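NADP-dependent glyceraldehyde-3-phosphate dehydrogenase (Bacillus halodurans, PDB 3PRL) probably oxidises glyceraldehyde 3-phosphate to 3-phosphoglycerate with NADP+, without taking up phosphate, as a member of the aldehyde dehydrogenase family. Local coordinates at residues 175-181 with 469-474; 181-187 with 210-216; 233-239 with 254-260; 433-437 with 454-458; 446-452 with 463-467. All coordinates share one frame; numbering follows the deposited sequence.

In the fold
Along the chain, interaction 2 closes before interaction 3 opens; interactions 4 and 5 follow, their segments alternating, and interaction 1 spans them by joining 175-181 to 469-474. Interactions 2 and 3, centres about 14 Å apart, are parallel strand pairs of one mixed sheet, with strands 144-159 and 474-482. Interaction 1 packs the end of helix 167-178 against helix 466-472, whose start lies in interaction 5. Interactions 3 and 5 meet through the salt bridge of E259 with R446, so the predicted active-site glutamate stands where the sheet meets the loop between strands 437-440 and 460-461. Interaction 4, about 29 Å from interaction 2 between centres, touches the second subunit, as do interactions 3 and 5.

Interaction 1: residues 175-181 with 469-474; sequences PALVTGN and SLLSMT
M473 reaches across from the end of helix 466-472 to P175, A176, T179 and N181 at the close of helix 167-178. Its CB lies 3.6 Å from T179 OG1 and, on the same flank, 3.7 Å from N181 ND2. CG sits beside the P175 ring, but it also clashes in the model with the carbonyl of S469, so its exact place is doubtful. A bend at chi2 (-78°) then turns the chain toward A176: SD comes to 3.7 Å from A176 CB, and the terminal methyl CE ends against the proline ring, 3.8 Å from P175 CG. L470 extends the apolar patch, its CD2 meeting V178 CG1 at 3.8 Å.

The polar part is centred on the N181 amide. ND2 donates to M473 O at 2.8 Å with an N-H...O angle of 148°, the acceptor standing somewhat out of the amide plane. Its other bond, to A176 O at 3.2 Å, lies in that plane and uses a carbonyl lone pair; A176 O also takes the N181 backbone N-H. OD1 accepts from the backbone N of G154, so the amide is fixed from both ends. Replacing N181 by an alanine would probably leave M473 O without this donor and the segments held here by packing alone.

G180, with positive phi and two bonds back into the last turn, closes helix 167-178 as a Schellman motif. The contact thereby joins a helix terminus to the point where helix 466-472 gives way to strand 474-482, within the sheet-and-helix fold of the cofactor-binding domain in aldehyde dehydrogenases.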
# COMPACT_ATOMS: atom_id res chain seq x y z
N PRO D 175 19.16 6.58 -4.82
CA PRO D 175 18.04 6.62 -3.86
C PRO D 175 18.31 7.59 -2.73
O PRO D 175 17.37 8.20 -2.21
CB PRO D 175 17.96 5.19 -3.30
CG PRO D 175 19.19 4.42 -3.87
CD PRO D 175 19.63 5.20 -5.08
N ALA D 176 19.57 7.72 -2.35
CA ALA D 176 19.99 8.63 -1.29
C ALA D 176 19.68 10.10 -1.58
O ALA D 176 19.08 10.79 -0.75
CB ALA D 176 21.48 8.43 -0.95
N LEU D 177 20.06 10.57 -2.76
CA LEU D 177 19.89 11.99 -3.09
C LEU D 177 18.44 12.33 -3.37
O LEU D 177 17.96 13.41 -2.99
CB LEU D 177 20.71 12.39 -4.31
CG LEU D 177 22.21 12.06 -4.40
CD1 LEU D 177 22.70 12.46 -5.78
CD2 LEU D 177 23.03 12.72 -3.32
N VAL D 178 17.75 11.43 -4.06
CA VAL D 178 16.37 11.73 -4.45
C VAL D 178 15.42 11.78 -3.25
O VAL D 178 14.36 12.42 -3.32
CB VAL D 178 15.83 10.80 -5.55
CG1 VAL D 178 15.45 9.45 -4.97
CG2 VAL D 178 14.65 11.46 -6.22
N THR D 179 15.80 11.12 -2.15
CA THR D 179 14.96 11.16 -0.94
C THR D 179 15.44 12.26 -0.01
O THR D 179 14.91 12.42 1.10
CB THR D 179 14.92 9.83 -0.17
OG1 THR D 179 16.22 9.53 0.35
CG2 THR D 179 14.43 8.69 -1.07
N GLY D 180 16.44 13.01 -0.45
CA GLY D 180 16.81 14.23 0.23
C GLY D 180 17.98 14.14 1.19
O GLY D 180 18.20 15.05 1.98
N ASN D 181 18.71 13.03 1.11
CA ASN D 181 19.98 12.85 1.84
C ASN D 181 21.10 13.47 1.00
O ASN D 181 20.88 13.81 -0.15
CB ASN D 181 20.28 11.36 2.04
CG ASN D 181 19.20 10.66 2.88
OD1 ASN D 181 19.26 10.69 4.11
ND2 ASN D 181 18.23 10.02 2.21
N SER D 469 15.49 0.21 -1.13
CA SER D 469 16.56 1.19 -1.00
C SER D 469 16.05 2.53 -0.51
O SER D 469 16.62 3.10 0.41
CB SER D 469 17.29 1.38 -2.34
OG SER D 469 18.05 0.21 -2.60
N LEU D 470 14.96 3.02 -1.10
CA LEU D 470 14.41 4.33 -0.71
C LEU D 470 14.02 4.41 0.76
O LEU D 470 14.25 5.45 1.40
CB LEU D 470 13.23 4.70 -1.60
CG LEU D 470 13.69 4.96 -3.04
CD1 LEU D 470 12.57 4.78 -4.02
CD2 LEU D 470 14.26 6.34 -3.15
N LEU D 471 13.43 3.32 1.27
CA LEU D 471 12.99 3.17 2.66
C LEU D 471 14.16 3.10 3.62
O LEU D 471 14.08 3.57 4.77
CB LEU D 471 12.14 1.89 2.82
CG LEU D 471 10.62 1.93 2.50
CD1 LEU D 471 10.24 2.86 1.36
CD2 LEU D 471 10.03 0.54 2.23
N SER D 472 15.25 2.49 3.17
CA SER D 472 16.42 2.37 4.02
C SER D 472 17.14 3.72 4.10
O SER D 472 17.97 3.94 5.00
CB SER D 472 17.34 1.29 3.48
OG SER D 472 17.84 1.67 2.21
N MET D 473 16.78 4.63 3.19
CA MET D 473 17.40 5.96 3.11
C MET D 473 16.64 7.03 3.90
O MET D 473 17.03 8.19 3.92
CB MET D 473 17.49 6.42 1.65
CG MET D 473 18.17 5.45 0.69
SD MET D 473 19.98 5.45 0.76
CE MET D 473 20.38 4.04 -0.27
N THR D 474 15.54 6.61 4.52
CA THR D 474 14.61 7.53 5.14
C THR D 474 14.19 6.98 6.50
O THR D 474 14.66 5.94 6.92
CB THR D 474 13.34 7.71 4.27
OG1 THR D 474 12.97 6.44 3.70
CG2 THR D 474 13.56 8.72 3.13

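Interaction 2: residues 181-187 with 210-216; sequences NTVVFKP and GIIQVVT
A beta-alpha-beta unit of the Rossmann-type cofactor-binding domain brings V183, V184 and F185 beside I212, Q213 and V214: strand 182-186, helix 192-204 and strand 212-214 follow one another, and the two strands run parallel with 18° between their directions. The evidence for the register is a ladder of four backbone bonds. V183 N to I211 O, F185 N to Q213 O and V215 N to F185 O each measure 2.7 Å, and Q213 N to V183 O measures 2.9 Å. All four are fairly straight, as expected of a regular parallel pair. On its other side strand 182-186 bonds to strand 144-159, so it is an interior strand.

On the face carrying V183, F185, I212 and V214, the I212 side chain extends with CG1 opposite its backbone N (chi1 179°), and the turn at chi2 brings CD1 back to the neighbouring strand. That methyl bridges two residues, lying 3.8 Å from V183 CG1 and 3.9 Å from F185 CB. The V183 and I212 side chains stand side by side and point the same way. Helix 192-204 covers this face, V199 touching both F185 and V214. On the other face V184 CG1 packs against V215 CG2 at 3.6 Å, with helix 48-65 beyond V215.

At the strand's C-terminal end K186, a residue that binds NADP(+), has its NZ only weakly bonded to P187 O. P187 folds back over the residue two before it: its CD sits 3.9 Å above the plane of the F185 ring, over the ring's centre.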
# COMPACT_ATOMS: atom_id res chain seq x y z
N ASN D 181 18.71 13.03 1.11
CA ASN D 181 19.98 12.85 1.84
C ASN D 181 21.10 13.47 1.00
O ASN D 181 20.88 13.81 -0.15
CB ASN D 181 20.28 11.36 2.04
CG ASN D 181 19.20 10.66 2.88
OD1 ASN D 181 19.26 10.69 4.11
ND2 ASN D 181 18.23 10.02 2.21
N THR D 182 22.29 13.63 1.59
CA THR D 182 23.49 13.91 0.81
C THR D 182 24.44 12.70 0.88
O THR D 182 24.21 11.78 1.67
CB THR D 182 24.16 15.24 1.22
OG1 THR D 182 24.48 15.23 2.62
CG2 THR D 182 23.21 16.40 0.93
N VAL D 183 25.47 12.69 0.04
CA VAL D 183 26.33 11.53 -0.08
C VAL D 183 27.81 11.83 0.09
O VAL D 183 28.38 12.76 -0.51
CB VAL D 183 26.08 10.72 -1.38
CG1 VAL D 183 27.08 9.60 -1.51
CG2 VAL D 183 24.67 10.13 -1.41
N VAL D 184 28.44 11.03 0.95
CA VAL D 184 29.88 10.85 0.90
C VAL D 184 30.13 9.53 0.17
O VAL D 184 29.71 8.47 0.64
CB VAL D 184 30.51 10.89 2.30
CG1 VAL D 184 31.99 10.59 2.23
CG2 VAL D 184 30.30 12.26 2.89
N PHE D 185 30.74 9.63 -1.01
CA PHE D 185 30.99 8.49 -1.90
C PHE D 185 32.45 8.02 -1.83
O PHE D 185 33.38 8.77 -2.17
CB PHE D 185 30.64 8.85 -3.35
CG PHE D 185 30.92 7.74 -4.37
CD1 PHE D 185 30.66 6.40 -4.06
CD2 PHE D 185 31.43 8.04 -5.64
CE1 PHE D 185 30.92 5.37 -4.96
CE2 PHE D 185 31.67 7.02 -6.57
CZ PHE D 185 31.42 5.68 -6.23
N LYS D 186 32.64 6.77 -1.41
CA LYS D 186 33.97 6.13 -1.43
C LYS D 186 34.01 4.91 -2.35
O LYS D 186 33.58 3.83 -1.94
CB LYS D 186 34.43 5.73 -0.00
CG LYS D 186 35.83 5.04 0.09
CD LYS D 186 36.87 5.66 -0.86
CE LYS D 186 37.96 4.67 -1.29
NZ LYS D 186 38.48 4.99 -2.67
N PRO D 187 34.53 5.07 -3.59
CA PRO D 187 34.63 3.90 -4.49
C PRO D 187 35.69 2.92 -4.03
O PRO D 187 36.59 3.30 -3.32
CB PRO D 187 35.07 4.52 -5.83
CG PRO D 187 35.66 5.83 -5.49
CD PRO D 187 34.96 6.31 -4.26
N GLY D 210 28.16 20.15 -2.71
CA GLY D 210 28.09 19.39 -1.45
C GLY D 210 27.24 18.13 -1.42
O GLY D 210 27.57 17.18 -0.70
N ILE D 211 26.15 18.11 -2.19
CA ILE D 211 25.20 16.97 -2.21
C ILE D 211 25.87 15.63 -2.45
O ILE D 211 25.48 14.61 -1.86
CB ILE D 211 24.11 17.18 -3.30
CG1 ILE D 211 23.47 18.56 -3.15
CG2 ILE D 211 23.04 16.07 -3.24
CD1 ILE D 211 23.06 18.90 -1.74
N ILE D 212 26.86 15.65 -3.35
CA ILE D 212 27.75 14.55 -3.62
C ILE D 212 29.20 14.99 -3.37
O ILE D 212 29.67 15.98 -3.95
CB ILE D 212 27.56 13.99 -5.07
CG1 ILE D 212 28.53 12.82 -5.37
CG2 ILE D 212 27.68 15.10 -6.12
CD1 ILE D 212 28.16 11.51 -4.67
N GLN D 213 29.88 14.25 -2.49
CA GLN D 213 31.32 14.39 -2.26
C GLN D 213 31.98 13.05 -2.56
O GLN D 213 31.43 11.99 -2.22
CB GLN D 213 31.59 14.80 -0.81
CG GLN D 213 30.65 15.90 -0.28
CD GLN D 213 31.07 17.30 -0.69
OE1 GLN D 213 31.31 17.58 -1.88
NE2 GLN D 213 31.19 18.19 0.30
N VAL D 214 33.14 13.09 -3.23
CA VAL D 214 33.90 11.86 -3.49
C VAL D 214 35.11 11.80 -2.57
O VAL D 214 35.91 12.73 -2.53
CB VAL D 214 34.38 11.74 -4.96
CG1 VAL D 214 35.04 10.37 -5.21
CG2 VAL D 214 33.24 11.99 -5.94
N VAL D 215 35.20 10.73 -1.79
CA VAL D 215 36.36 10.55 -0.94
C VAL D 215 37.16 9.38 -1.48
O VAL D 215 36.64 8.30 -1.64
CB VAL D 215 35.99 10.36 0.56
CG1 VAL D 215 35.50 11.69 1.15
CG2 VAL D 215 34.94 9.25 0.76
N THR D 216 38.43 9.64 -1.79
CA THR D 216 39.32 8.58 -2.20
C THR D 216 40.55 8.57 -1.29
O THR D 216 40.94 9.60 -0.74
CB THR D 216 39.75 8.70 -3.68
OG1 THR D 216 40.31 9.99 -3.92
CG2 THR D 216 38.56 8.47 -4.62

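Interaction 3: residues 233-239 with 254-260; sequences DMITFTG and IPVVLEL
F237 crosses L260 at about a right angle, and the CD2 methyl of L260 meets the ring at its edge, in the ring plane, 3.5 Å from F237 CE2. L258 comes in obliquely instead, its CD2 3.7 Å from F237 CD2. The phenylalanine holds CG opposite its backbone N (chi1 166°), which carries the ring out from the sheet toward T243 and I247 of helix 241-250. A serine in place of F237 would probably open a gap beside the two leucine methyls on this side.

Further along this face the I235 and I254 side chains cross obliquely, CG1 of I235 lying 3.6 Å from CD1 of I254. On the reverse face T236, whose buried OG1 has no partner in the model, and V257 stand side by side and point the same way, while M234 CE reaches V257 CG2 at 3.9 Å. The parallel backbones, 7° apart, share five hydrogen bonds, from I235 N to P255 O at one end to G239 N to E259 O at the other, both 3.0 Å.

T238 and E259 share the face of V257. Their oxygens are modelled too close together, and E259 has two conformers, so that pair is doubtful. K172 donates to T238 OG1, and R446 forms a salt bridge with E259 OE1. The ladder thus probably fixes the backbone of the predicted active-site glutamate, while its carboxylate can probably shift.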
# COMPACT_ATOMS: atom_id res chain seq x y z
N ASP D 233 25.07 9.29 9.12
CA ASP D 233 23.78 8.92 9.66
C ASP D 233 23.29 7.62 9.04
O ASP D 233 22.24 7.14 9.41
CB ASP D 233 22.77 10.05 9.41
CG ASP D 233 23.30 11.40 9.85
OD1 ASP D 233 23.28 11.67 11.07
OD2 ASP D 233 23.76 12.18 8.99
N MET D 234 24.06 7.06 8.10
CA MET D 234 23.71 5.80 7.44
C MET D 234 24.87 5.27 6.60
O MET D 234 25.52 6.04 5.86
CB MET D 234 22.47 5.99 6.56
CG MET D 234 21.79 4.71 6.07
SD MET D 234 22.23 4.18 4.40
CE MET D 234 21.05 2.84 4.26
N ILE D 235 25.11 3.96 6.70
CA ILE D 235 26.10 3.28 5.85
C ILE D 235 25.47 2.24 4.93
O ILE D 235 24.70 1.40 5.38
CB ILE D 235 27.25 2.57 6.69
CG1 ILE D 235 27.90 3.54 7.67
CG2 ILE D 235 28.31 1.94 5.76
CD1 ILE D 235 28.59 4.66 7.03
N THR D 236 25.82 2.29 3.64
CA THR D 236 25.48 1.21 2.70
C THR D 236 26.70 0.68 1.95
O THR D 236 27.39 1.41 1.23
CB THR D 236 24.36 1.62 1.74
OG1 THR D 236 24.13 0.54 0.83
CG2 THR D 236 24.72 2.91 0.97
N PHE D 237 26.94 -0.61 2.09
CA PHE D 237 28.21 -1.17 1.66
C PHE D 237 28.05 -2.47 0.91
O PHE D 237 27.31 -3.38 1.34
CB PHE D 237 29.13 -1.33 2.89
CG PHE D 237 30.34 -2.19 2.66
CD1 PHE D 237 31.56 -1.63 2.30
CD2 PHE D 237 30.27 -3.57 2.84
CE1 PHE D 237 32.70 -2.43 2.10
CE2 PHE D 237 31.39 -4.38 2.64
CZ PHE D 237 32.61 -3.80 2.28
N THR D 238 28.77 -2.55 -0.21
CA THR D 238 28.89 -3.78 -0.95
C THR D 238 30.37 -4.13 -1.03
O THR D 238 31.19 -3.27 -1.37
CB THR D 238 28.33 -3.63 -2.37
OG1 THR D 238 26.95 -3.27 -2.29
CG2 THR D 238 28.46 -4.92 -3.12
N GLY D 239 30.70 -5.37 -0.70
CA GLY D 239 32.07 -5.83 -0.78
C GLY D 239 32.32 -7.15 -0.09
O GLY D 239 31.44 -8.02 -0.03
N ILE D 254 23.72 3.95 14.07
CA ILE D 254 23.18 4.25 12.75
C ILE D 254 22.74 3.01 11.97
O ILE D 254 23.16 1.89 12.28
CB ILE D 254 24.15 5.14 11.91
CG1 ILE D 254 25.35 4.32 11.40
CG2 ILE D 254 24.59 6.37 12.72
CD1 ILE D 254 26.23 5.08 10.42
N PRO D 255 21.88 3.21 10.97
CA PRO D 255 21.52 2.05 10.15
C PRO D 255 22.70 1.65 9.27
O PRO D 255 23.40 2.52 8.76
CB PRO D 255 20.38 2.58 9.28
CG PRO D 255 20.01 3.94 9.85
CD PRO D 255 21.17 4.44 10.57
N VAL D 256 22.90 0.34 9.11
CA VAL D 256 23.96 -0.20 8.28
C VAL D 256 23.42 -1.31 7.37
O VAL D 256 22.91 -2.32 7.84
CB VAL D 256 25.19 -0.70 9.10
CG1 VAL D 256 26.34 -1.07 8.16
CG2 VAL D 256 25.66 0.38 10.06
N VAL D 257 23.55 -1.07 6.07
CA VAL D 257 23.09 -1.98 5.04
C VAL D 257 24.34 -2.60 4.39
O VAL D 257 25.26 -1.90 4.00
CB VAL D 257 22.16 -1.24 4.04
CG1 VAL D 257 22.03 -1.98 2.71
CG2 VAL D 257 20.77 -1.01 4.67
N LEU D 258 24.37 -3.93 4.31
CA LEU D 258 25.53 -4.62 3.76
C LEU D 258 25.14 -5.64 2.70
O LEU D 258 24.21 -6.44 2.88
CB LEU D 258 26.33 -5.33 4.87
CG LEU D 258 26.84 -4.57 6.09
CD1 LEU D 258 27.29 -5.52 7.20
CD2 LEU D 258 27.98 -3.65 5.70
N GLU D 259 25.86 -5.58 1.58
CA GLU D 259 25.80 -6.60 0.56
C GLU D 259 27.16 -7.28 0.54
O GLU D 259 28.15 -6.68 0.14
CB GLU D 259 25.45 -5.96 -0.79
CG GLU D 259 24.22 -5.05 -0.69
CD GLU D 259 23.91 -4.29 -1.95
OE1 GLU D 259 22.73 -3.93 -2.13
OE2 GLU D 259 24.83 -4.03 -2.75
N LEU D 260 27.21 -8.53 0.98
CA LEU D 260 28.48 -9.24 1.09
C LEU D 260 28.54 -10.48 0.19
O LEU D 260 27.90 -10.52 -0.86
CB LEU D 260 28.80 -9.57 2.58
CG LEU D 260 28.53 -8.39 3.53
CD1 LEU D 260 28.58 -8.76 4.99
CD2 LEU D 260 29.45 -7.23 3.25

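Interaction 4: residues 433-437 with 454-458; sequences LEVGT and LGVKK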
# COMPACT_ATOMS: atom_id res chain seq x y z
N LEU D 433 15.33 -23.18 2.41
CA LEU D 433 16.65 -22.63 2.10
C LEU D 433 16.84 -21.28 2.76
O LEU D 433 16.03 -20.38 2.56
CB LEU D 433 16.86 -22.53 0.59
CG LEU D 433 16.79 -23.81 -0.25
CD1 LEU D 433 16.93 -23.45 -1.72
CD2 LEU D 433 17.84 -24.86 0.17
N GLU D 434 17.92 -21.14 3.53
CA GLU D 434 18.24 -19.91 4.27
C GLU D 434 18.91 -18.83 3.39
O GLU D 434 20.09 -18.53 3.53
CB GLU D 434 19.10 -20.24 5.49
CG GLU D 434 18.46 -21.25 6.43
CD GLU D 434 19.39 -21.80 7.52
OE1 GLU D 434 20.63 -21.58 7.50
OE2 GLU D 434 18.87 -22.49 8.41
N VAL D 435 18.13 -18.25 2.48
CA VAL D 435 18.64 -17.26 1.53
C VAL D 435 17.60 -16.17 1.38
O VAL D 435 16.45 -16.34 1.81
CB VAL D 435 18.96 -17.89 0.15
CG1 VAL D 435 19.91 -19.08 0.30
CG2 VAL D 435 17.67 -18.31 -0.58
N GLY D 436 18.00 -15.06 0.80
CA GLY D 436 17.09 -13.98 0.50
C GLY D 436 16.15 -14.32 -0.63
O GLY D 436 14.93 -14.15 -0.51
N THR D 437 16.72 -14.85 -1.72
CA THR D 437 15.94 -15.15 -2.92
C THR D 437 16.17 -16.56 -3.45
O THR D 437 17.30 -17.00 -3.54
CB THR D 437 16.28 -14.13 -4.04
OG1 THR D 437 16.16 -12.82 -3.50
CG2 THR D 437 15.33 -14.30 -5.27
N LEU D 454 18.46 -8.97 -1.08
CA LEU D 454 19.07 -9.12 0.25
C LEU D 454 19.87 -10.43 0.41
O LEU D 454 19.55 -11.46 -0.19
CB LEU D 454 17.99 -8.98 1.36
CG LEU D 454 16.96 -10.10 1.61
CD1 LEU D 454 16.15 -9.90 2.90
CD2 LEU D 454 16.05 -10.31 0.39
N GLY D 455 20.93 -10.37 1.21
CA GLY D 455 21.61 -11.56 1.68
C GLY D 455 21.37 -11.71 3.17
O GLY D 455 21.36 -10.72 3.90
N VAL D 456 21.14 -12.95 3.61
CA VAL D 456 21.00 -13.25 5.04
C VAL D 456 22.28 -13.95 5.54
O VAL D 456 23.23 -14.10 4.78
CB VAL D 456 19.73 -14.08 5.35
CG1 VAL D 456 18.49 -13.38 4.78
CG2 VAL D 456 19.83 -15.49 4.77
N LYS D 457 22.29 -14.36 6.82
CA LYS D 457 23.47 -14.95 7.46
C LYS D 457 24.66 -14.00 7.33
O LYS D 457 24.55 -12.82 7.64
CB LYS D 457 23.80 -16.31 6.85
CG LYS D 457 22.78 -17.37 7.06
CD LYS D 457 23.44 -18.71 6.78
CE LYS D 457 22.46 -19.68 6.18
NZ LYS D 457 23.10 -21.00 5.95
N LYS D 458 25.80 -14.49 6.84
CA LYS D 458 26.97 -13.64 6.64
C LYS D 458 26.99 -12.86 5.31
O LYS D 458 27.87 -12.02 5.10
CB LYS D 458 28.26 -14.44 6.81
CG LYS D 458 28.70 -14.55 8.25
CD LYS D 458 30.20 -14.78 8.36
CE LYS D 458 30.61 -15.11 9.79
NZ LYS D 458 29.87 -14.25 10.78
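G436 and L454 make the close-packed end of this contact, where a backbone carbonyl faces a residue with no side chain. G436 CA lies 3.6 Å from L454 O in a nearly straight CA-H...O approach (162° at the hydrogen), and L454 CD2 reaches the same carbon at 3.8 Å. A CB on G436 would fall 2.1 Å from L454 O, so this spacing probably depends on the missing side chain. Next along, V456 turns its CG2 onto the chain of 433-437, 3.3 Å from E434 O. The second subunit also covers this end: its R475 packs on L454 and V456 and bonds to V435 O.

The other end is more open and is held by charge. E434 and K457 cross at about a right angle, and E434 OE1 forms a salt bridge with K457 NZ at 3.0 Å. The lysine lies over the glutamate stem too, with K457 CE 3.5 Å from E434 CB. S410 O gives the ammonium a second acceptor, which probably limits how far it can swing.

Neither backbone donates a conventional hydrogen bond to the other. Directly between the loops are a glycine-carbonyl fit, the V456 packing and one ion pair; both loops also bond to neighbouring backbone, G436 to L414 and V456 to G413. That pair is probably more sensitive to solvent than the packing beside the subunit interface.

Interaction 5: residues 446-452 with 463-467; sequences RGPDHFP and VQGIK
Q464 OE1 takes two donors: its neighbour G465 N at 2.8 Å with an N-H...O angle of 151°, and R446 NH1, also at 2.8 Å but weakly, since the angle there is only 123°. The oxygen sits at the edge of the guanidinium, near its plane, while the amide is turned 73° from that plane. R446 NH1 also pairs with the carboxylate of E259, the predicted active-site residue, and Q464 NE2 donates to A171 O. Q464 is deposited in two conformers, so this grip describes one of them.

I466 N donates to D449 O at 2.9 Å, with the donor in the carbonyl plane. K467 N gives its hydrogen at 2.8 Å to a water, and the same water donates to H450 O at 2.9 Å. G465 occupies the N-cap position of helix 466-472, and its CA lies 3.4 Å from both D449 O and F451 O. A CB there would come 2.3 Å from F451 O, so the close approach of the loop to the helix start probably depends on the missing side chain of G465. A type I turn, P448 to F451, shapes the loop, and R112 forms a salt bridge with D449.

The first N-H groups of the helix are thus met by loop carbonyls, one directly and one through water. The partial positive charge of this helix end is probably offset in part by those oxygens.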
# COMPACT_ATOMS: atom_id res chain seq x y z
N ARG D 446 20.96 -10.53 -9.22
CA ARG D 446 20.48 -9.42 -8.44
C ARG D 446 19.20 -8.86 -9.05
O ARG D 446 18.22 -8.61 -8.35
CB ARG D 446 21.57 -8.35 -8.39
CG ARG D 446 21.35 -7.35 -7.28
CD ARG D 446 21.73 -5.96 -7.74
NE ARG D 446 21.24 -4.92 -6.84
CZ ARG D 446 21.89 -4.48 -5.77
NH1 ARG D 446 21.36 -3.51 -5.04
NH2 ARG D 446 23.06 -5.01 -5.42
N GLY D 447 19.20 -8.66 -10.37
CA GLY D 447 18.07 -8.06 -11.06
C GLY D 447 16.83 -8.93 -11.09
O GLY D 447 16.74 -9.93 -10.38
N PRO D 448 15.80 -8.50 -11.84
CA PRO D 448 15.65 -7.10 -12.27
C PRO D 448 15.64 -6.22 -11.02
O PRO D 448 15.30 -6.68 -9.94
CB PRO D 448 14.27 -7.07 -12.95
CG PRO D 448 13.60 -8.37 -12.64
CD PRO D 448 14.70 -9.36 -12.32
N ASP D 449 16.02 -4.96 -11.16
CA ASP D 449 16.34 -4.13 -10.00
C ASP D 449 15.17 -3.62 -9.13
O ASP D 449 15.40 -3.10 -8.05
CB ASP D 449 17.29 -3.01 -10.42
CG ASP D 449 18.61 -3.57 -10.93
OD1 ASP D 449 18.83 -3.53 -12.15
OD2 ASP D 449 19.39 -4.11 -10.11
N HIS D 450 13.94 -3.81 -9.59
CA HIS D 450 12.78 -3.46 -8.79
C HIS D 450 12.47 -4.59 -7.79
O HIS D 450 11.78 -4.40 -6.78
CB HIS D 450 11.59 -3.14 -9.70
CG HIS D 450 11.12 -4.30 -10.54
ND1 HIS D 450 11.94 -4.97 -11.42
CD2 HIS D 450 9.91 -4.89 -10.64
CE1 HIS D 450 11.25 -5.92 -12.04
NE2 HIS D 450 10.01 -5.89 -11.58
N PHE D 451 13.00 -5.78 -8.09
CA PHE D 451 12.95 -6.90 -7.16
C PHE D 451 13.75 -6.56 -5.90
O PHE D 451 14.86 -6.02 -6.01
CB PHE D 451 13.54 -8.16 -7.82
CG PHE D 451 12.62 -8.82 -8.83
CD1 PHE D 451 11.48 -8.17 -9.32
CD2 PHE D 451 12.91 -10.10 -9.30
CE1 PHE D 451 10.65 -8.80 -10.27
CE2 PHE D 451 12.09 -10.72 -10.24
CZ PHE D 451 10.96 -10.07 -10.73
N PRO D 452 13.21 -6.89 -4.70
CA PRO D 452 13.99 -6.75 -3.48
C PRO D 452 15.25 -7.60 -3.56
O PRO D 452 15.20 -8.73 -4.06
CB PRO D 452 13.06 -7.34 -2.40
CG PRO D 452 11.72 -7.44 -3.03
CD PRO D 452 11.94 -7.60 -4.47
N VAL D 463 18.16 -4.53 3.30
CA VAL D 463 17.56 -4.85 1.98
C VAL D 463 17.83 -3.79 0.92
O VAL D 463 17.87 -2.58 1.23
CB VAL D 463 16.02 -4.93 2.06
CG1 VAL D 463 15.46 -5.95 1.03
CG2 VAL D 463 15.53 -5.25 3.48
N GLN D 464 17.96 -4.23 -0.34
CA GLN D 464 18.07 -3.32 -1.47
C GLN D 464 17.06 -3.65 -2.57
O GLN D 464 16.06 -4.32 -2.33
CB GLN D 464 19.49 -3.31 -2.04
CG GLN D 464 20.23 -1.98 -1.94
CD GLN D 464 20.15 -1.14 -3.22
OE1 GLN D 464 19.55 -1.55 -4.22
NE2 GLN D 464 20.75 0.04 -3.18
N GLY D 465 17.38 -3.21 -3.78
CA GLY D 465 16.41 -3.17 -4.84
C GLY D 465 15.88 -1.75 -4.76
O GLY D 465 16.17 -1.02 -3.79
N ILE D 466 15.11 -1.34 -5.76
CA ILE D 466 14.77 0.08 -5.92
C ILE D 466 13.97 0.67 -4.77
O ILE D 466 14.46 1.58 -4.09
CB ILE D 466 14.09 0.37 -7.27
CG1 ILE D 466 15.01 -0.03 -8.43
CG2 ILE D 466 13.67 1.86 -7.37
CD1 ILE D 466 16.35 0.65 -8.44
N LYS D 467 12.74 0.18 -4.56
CA LYS D 467 11.93 0.68 -3.44
C LYS D 467 12.56 0.45 -2.07
O LYS D 467 12.61 1.40 -1.27
CB LYS D 467 10.48 0.20 -3.45
CG LYS D 467 9.60 0.94 -2.41
CD LYS D 467 8.37 0.13 -1.98
CE LYS D 467 7.16 0.49 -2.82
NZ LYS D 467 6.20 1.39 -2.09
O HOH W 1 11.28 -1.63 -6.18